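Local coordinates for L-lactate dehydrogenase (Trichomonas vaginalis, PDB 4UUL), which probably catalyses the NAD-dependent interconversion of pyruvate and L-lactate, and of oxaloacetate and L-malate, as a dehydrogenase of the lactate/malate dehydrogenase superfamily, at residues 130-142 and 320-332. The protein carries 1 engineered substitution. Numbering follows the deposited sequence. Where two conformers were deposited one is given.
Sequences NPDNTNCEIAMLH and LFHEKEIALNHLA
T134 turns its OG1 away from its own carbonyl carbon (chi1 -64°), and E323 runs extended beyond CG (chi2 -165°), which brings hydroxyl and carboxylate together. T134 OG1 donates to E323 OE1 at 2.7 Å, on the lone pair directed away from OE2. This bond joins two packed helices, 132-141 of the Rossmann-type NAD-binding domain and 320-332, part of the long helix 307-337 of the alpha/beta C-terminal domain. The packing thus links the two domains. The helix axes approach to 9.7 Å and cross at -53°.

T134 and E323 are buried, and waters extend their bonding. Water 1 bridges T134 OG1 and L320 O, donating to both. Water 2 lies between T134 N and E323 OE1. The other carboxylate oxygen, E323 OE2, forms a salt bridge with R97. Beside this network, L320 CD2 lies 3.6 Å from N133 CB, the two side chains crossing at about a right angle. N133 ND2 is held by G184 O and V284 O.

Farther along, I138, A327 and L328 form an apolar row. I138 CD1 rests on A327 CB at 3.6 Å and also meets L328 CD2, with I138 and L328 passing in opposite directions. K324 and E137 make a polar flank beside it. K324 is fully extended; its NZ makes a long salt bridge of 3.7 Å to E137 OE2 and a hydrogen bond to G282 O.

The start of segment 130-142 belongs to the active-site region. N130 and D132 contact NADH in structures of this protein, though no cofactor is bound to this chain. D132 OD1 hydrogen-bonds to ND1 of H186, the predicted proton acceptor. At the other end, H142 ND1 donates to I138 O at 2.9 Å, nearly in the ring plane, fixing the imidazole. L331 CD1 approaches H142 CE1 obliquely, at 3.8 Å.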
loop_
_atom_site.group_PDB
_atom_site.type_symbol
_atom_site.label_atom_id
_atom_site.label_comp_id
_atom_site.label_asym_id
_atom_site.label_seq_id
_atom_site.Cartn_x
_atom_site.Cartn_y
_atom_site.Cartn_z
ATOM N N ASN B 130 0.493 -20.530 -1.842
ATOM C CA ASN B 130 -0.262 -21.674 -2.262
ATOM C C ASN B 130 0.549 -22.966 -2.338
ATOM O O ASN B 130 1.769 -22.966 -2.510
ATOM C CB ASN B 130 -1.022 -21.396 -3.546
ATOM C CG ASN B 130 -2.379 -20.712 -3.281
ATOM O OD1 ASN B 130 -3.155 -21.048 -2.327
ATOM N ND2 ASN B 130 -2.660 -19.734 -4.115
ATOM N N PRO B 131 -0.139 -24.112 -2.153
ATOM C CA PRO B 131 -1.559 -24.302 -1.854
ATOM C C PRO B 131 -1.839 -24.066 -0.361
ATOM O O PRO B 131 -1.315 -24.786 0.479
ATOM C CB PRO B 131 -1.796 -25.774 -2.252
ATOM C CG PRO B 131 -0.456 -26.453 -2.031
ATOM C CD PRO B 131 0.584 -25.411 -2.276
ATOM N N ASP B 132 -2.535 -22.986 -0.030
ATOM C CA ASP B 132 -2.518 -22.459 1.316
ATOM C C ASP B 132 -3.167 -23.379 2.358
ATOM O O ASP B 132 -2.604 -23.565 3.432
ATOM C CB ASP B 132 -3.030 -21.012 1.407
ATOM C CG ASP B 132 -4.429 -20.822 0.935
ATOM O OD1 ASP B 132 -5.001 -21.725 0.260
ATOM O OD2 ASP B 132 -4.950 -19.741 1.201
ATOM N N ASN B 133 -4.346 -23.969 2.103
ATOM C CA ASN B 133 -4.926 -24.809 3.117
ATOM C C ASN B 133 -4.009 -25.965 3.483
ATOM O O ASN B 133 -3.857 -26.308 4.664
ATOM C CB ASN B 133 -6.257 -25.442 2.656
ATOM C CG ASN B 133 -7.326 -24.448 2.266
ATOM O OD1 ASN B 133 -7.130 -23.619 1.357
ATOM N ND2 ASN B 133 -8.501 -24.579 2.884
ATOM N N THR B 134 -3.442 -26.606 2.476
ATOM C CA THR B 134 -2.592 -27.769 2.733
ATOM C C THR B 134 -1.239 -27.360 3.326
ATOM O O THR B 134 -0.786 -27.996 4.283
ATOM C CB THR B 134 -2.431 -28.622 1.515
ATOM O OG1 THR B 134 -3.732 -29.128 1.215
ATOM C CG2 THR B 134 -1.457 -29.777 1.725
ATOM N N ASN B 135 -0.664 -26.241 2.850
ATOM C CA ASN B 135 0.516 -25.737 3.479
ATOM C C ASN B 135 0.292 -25.443 4.960
ATOM O O ASN B 135 1.168 -25.714 5.794
ATOM C CB ASN B 135 0.975 -24.465 2.770
ATOM C CG ASN B 135 1.530 -24.726 1.370
ATOM O OD1 ASN B 135 1.951 -25.828 1.034
ATOM N ND2 ASN B 135 1.695 -23.645 0.609
ATOM N N CYS B 136 -0.881 -24.874 5.268
ATOM C CA CYS B 136 -1.227 -24.559 6.637
ATOM C C CYS B 136 -1.297 -25.833 7.506
ATOM O O CYS B 136 -0.762 -25.902 8.599
ATOM C CB CYS B 136 -2.543 -23.807 6.675
ATOM S SG CYS B 136 -3.013 -23.160 8.297
ATOM N N GLU B 137 -2.012 -26.834 6.995
ATOM C CA GLU B 137 -2.102 -28.117 7.704
ATOM C C GLU B 137 -0.715 -28.683 7.984
ATOM O O GLU B 137 -0.442 -29.173 9.075
ATOM C CB GLU B 137 -2.937 -29.076 6.885
ATOM C CG GLU B 137 -3.115 -30.461 7.479
ATOM C CD GLU B 137 -3.878 -30.551 8.762
ATOM O OE1 GLU B 137 -4.773 -29.722 9.007
ATOM O OE2 GLU B 137 -3.634 -31.552 9.524
ATOM N N ILE B 138 0.147 -28.714 6.962
ATOM C CA ILE B 138 1.485 -29.274 7.123
ATOM C C ILE B 138 2.267 -28.471 8.162
ATOM O O ILE B 138 2.981 -29.072 8.987
ATOM C CB ILE B 138 2.182 -29.381 5.743
ATOM C CG1 ILE B 138 1.464 -30.409 4.832
ATOM C CG2 ILE B 138 3.640 -29.716 5.887
ATOM C CD1 ILE B 138 1.442 -31.849 5.357
ATOM N N ALA B 139 2.246 -27.141 8.064
ATOM C CA ALA B 139 2.999 -26.364 9.055
ATOM C C ALA B 139 2.510 -26.664 10.452
ATOM O O ALA B 139 3.329 -26.918 11.364
ATOM C CB ALA B 139 2.887 -24.900 8.771
ATOM N N MET B 140 1.193 -26.721 10.621
ATOM C CA MET B 140 0.624 -26.994 11.933
ATOM C C MET B 140 1.034 -28.376 12.448
ATOM O O MET B 140 1.397 -28.513 13.622
ATOM C CB MET B 140 -0.888 -26.855 11.834
ATOM C CG MET B 140 -1.616 -27.189 13.122
ATOM S SD MET B 140 -3.413 -27.092 13.005
ATOM C CE MET B 140 -3.786 -28.206 11.694
ATOM N N LEU B 141 0.960 -29.395 11.600
ATOM C CA LEU B 141 1.349 -30.752 12.037
ATOM C C LEU B 141 2.781 -30.851 12.486
ATOM O O LEU B 141 3.125 -31.695 13.281
ATOM C CB LEU B 141 1.130 -31.758 10.892
ATOM C CG LEU B 141 -0.350 -32.081 10.584
ATOM C CD1 LEU B 141 -0.402 -32.948 9.352
ATOM C CD2 LEU B 141 -1.092 -32.749 11.774
ATOM N N HIS B 142 3.626 -29.970 11.954
ATOM C CA HIS B 142 5.046 -29.986 12.252
ATOM C C HIS B 142 5.487 -28.879 13.204
ATOM O O HIS B 142 6.663 -28.591 13.311
ATOM C CB HIS B 142 5.836 -29.973 10.954
ATOM C CG HIS B 142 5.642 -31.230 10.168
ATOM N ND1 HIS B 142 4.679 -31.371 9.196
ATOM C CD2 HIS B 142 6.298 -32.420 10.227
ATOM C CE1 HIS B 142 4.726 -32.595 8.701
ATOM N NE2 HIS B 142 5.696 -33.253 9.304
ATOM N N LEU B 320 -9.543 -31.857 0.155
ATOM C CA LEU B 320 -8.547 -31.482 1.166
ATOM C C LEU B 320 -7.899 -32.674 1.810
ATOM O O LEU B 320 -6.690 -32.656 2.030
ATOM C CB LEU B 320 -9.183 -30.582 2.200
ATOM C CG LEU B 320 -9.377 -29.143 1.741
ATOM C CD1 LEU B 320 -10.478 -28.484 2.565
ATOM C CD2 LEU B 320 -8.087 -28.392 1.839
ATOM N N PHE B 321 -8.666 -33.718 2.110
ATOM C CA PHE B 321 -8.055 -34.884 2.717
ATOM C C PHE B 321 -7.078 -35.529 1.726
ATOM O O PHE B 321 -6.030 -36.063 2.105
ATOM C CB PHE B 321 -9.127 -35.885 3.228
ATOM C CG PHE B 321 -9.625 -35.503 4.593
ATOM C CD1 PHE B 321 -8.924 -35.856 5.741
ATOM C CD2 PHE B 321 -10.751 -34.708 4.725
ATOM C CE1 PHE B 321 -9.327 -35.469 7.010
ATOM C CE2 PHE B 321 -11.158 -34.262 5.981
ATOM C CZ PHE B 321 -10.471 -34.667 7.114
ATOM N N HIS B 322 -7.438 -35.534 0.459
ATOM C CA HIS B 322 -6.543 -36.060 -0.577
ATOM C C HIS B 322 -5.248 -35.242 -0.689
ATOM O O HIS B 322 -4.164 -35.814 -0.782
ATOM C CB HIS B 322 -7.276 -36.108 -1.895
ATOM C CG HIS B 322 -6.471 -36.728 -2.961
ATOM N ND1 HIS B 322 -5.916 -37.981 -2.831
ATOM C CD2 HIS B 322 -6.071 -36.260 -4.161
ATOM C CE1 HIS B 322 -5.207 -38.255 -3.904
ATOM N NE2 HIS B 322 -5.303 -37.241 -4.737
ATOM N N GLU B 323 -5.340 -33.925 -0.682
ATOM C CA GLU B 323 -4.137 -33.123 -0.752
ATOM C C GLU B 323 -3.211 -33.393 0.440
ATOM O O GLU B 323 -1.986 -33.458 0.323
ATOM C CB GLU B 323 -4.407 -31.627 -0.801
ATOM C CG GLU B 323 -5.140 -31.143 -2.041
ATOM C CD GLU B 323 -5.049 -29.631 -2.204
ATOM O OE1 GLU B 323 -4.454 -28.934 -1.335
ATOM O OE2 GLU B 323 -5.540 -29.122 -3.206
ATOM N N LYS B 324 -3.825 -33.532 1.612
ATOM C CA LYS B 324 -3.085 -33.847 2.817
ATOM C C LYS B 324 -2.333 -35.164 2.643
ATOM O O LYS B 324 -1.177 -35.272 3.014
ATOM C CB LYS B 324 -4.043 -33.890 4.024
ATOM C CG LYS B 324 -3.370 -34.253 5.320
ATOM C CD LYS B 324 -4.364 -34.320 6.453
ATOM C CE LYS B 324 -3.767 -34.743 7.755
ATOM N NZ LYS B 324 -4.797 -34.943 8.817
ATOM N N GLU B 325 -3.034 -36.179 2.152
ATOM C CA GLU B 325 -2.410 -37.447 1.891
ATOM C C GLU B 325 -1.214 -37.325 0.931
ATOM O O GLU B 325 -0.173 -37.944 1.121
ATOM C CB GLU B 325 -3.453 -38.406 1.311
ATOM C CG GLU B 325 -2.947 -39.824 0.996
ATOM C CD GLU B 325 -4.082 -40.629 0.330
ATOM O OE1 GLU B 325 -5.231 -40.573 0.830
ATOM O OE2 GLU B 325 -3.840 -41.234 -0.721
ATOM N N ILE B 326 -1.368 -36.528 -0.118
ATOM C CA ILE B 326 -0.276 -36.357 -1.073
ATOM C C ILE B 326 0.941 -35.755 -0.371
ATOM O O ILE B 326 2.065 -36.193 -0.549
ATOM C CB ILE B 326 -0.710 -35.423 -2.256
ATOM C CG1 ILE B 326 -1.752 -36.120 -3.142
ATOM C CG2 ILE B 326 0.522 -34.968 -3.071
ATOM C CD1 ILE B 326 -2.416 -35.199 -4.127
ATOM N N ALA B 327 0.715 -34.710 0.427
ATOM C CA ALA B 327 1.785 -33.992 1.107
ATOM C C ALA B 327 2.475 -34.916 2.090
ATOM O O ALA B 327 3.703 -35.012 2.087
ATOM C CB ALA B 327 1.223 -32.767 1.845
ATOM N N LEU B 328 1.687 -35.622 2.914
ATOM C CA LEU B 328 2.289 -36.526 3.903
ATOM C C LEU B 328 3.018 -37.699 3.254
ATOM O O LEU B 328 4.094 -38.067 3.678
ATOM C CB LEU B 328 1.258 -37.008 4.931
ATOM C CG LEU B 328 0.750 -35.899 5.863
ATOM C CD1 LEU B 328 -0.302 -36.465 6.785
ATOM C CD2 LEU B 328 1.846 -35.276 6.700
ATOM N N ASN B 329 2.486 -38.191 2.160
ATOM C CA ASN B 329 3.163 -39.274 1.463
ATOM C C ASN B 329 4.496 -38.817 0.872
ATOM O O ASN B 329 5.495 -39.518 0.937
ATOM C CB ASN B 329 2.283 -39.842 0.350
ATOM C CG ASN B 329 3.056 -40.852 -0.527
ATOM O OD1 ASN B 329 3.415 -41.923 -0.055
ATOM N ND2 ASN B 329 3.356 -40.484 -1.781
ATOM N N HIS B 330 4.522 -37.613 0.286
ATOM C CA HIS B 330 5.777 -37.101 -0.245
ATOM C C HIS B 330 6.839 -37.034 0.858
ATOM O O HIS B 330 7.990 -37.456 0.682
ATOM C CB HIS B 330 5.549 -35.721 -0.879
ATOM C CG HIS B 330 6.792 -35.140 -1.468
ATOM N ND1 HIS B 330 7.264 -35.511 -2.707
ATOM C CD2 HIS B 330 7.613 -34.146 -1.031
ATOM C CE1 HIS B 330 8.364 -34.824 -2.976
ATOM N NE2 HIS B 330 8.605 -34.002 -1.971
ATOM N N LEU B 331 6.475 -36.443 1.994
ATOM C CA LEU B 331 7.395 -36.329 3.107
ATOM C C LEU B 331 7.861 -37.708 3.522
ATOM O O LEU B 331 9.049 -37.906 3.821
ATOM C CB LEU B 331 6.750 -35.586 4.270
ATOM C CG LEU B 331 6.467 -34.093 3.963
ATOM C CD1 LEU B 331 5.706 -33.515 5.137
ATOM C CD2 LEU B 331 7.733 -33.288 3.767
ATOM N N ALA B 332 6.966 -38.691 3.601
ATOM C CA ALA B 332 7.345 -40.051 4.018
ATOM C C ALA B 332 8.283 -40.677 3.033
ATOM O O ALA B 332 9.226 -41.368 3.403
ATOM C CB ALA B 332 6.121 -40.891 4.203
HETATM O O HOH W 1 -5.075 -30.611 3.130
HETATM O O HOH W 2 -4.812 -26.353 -0.397
#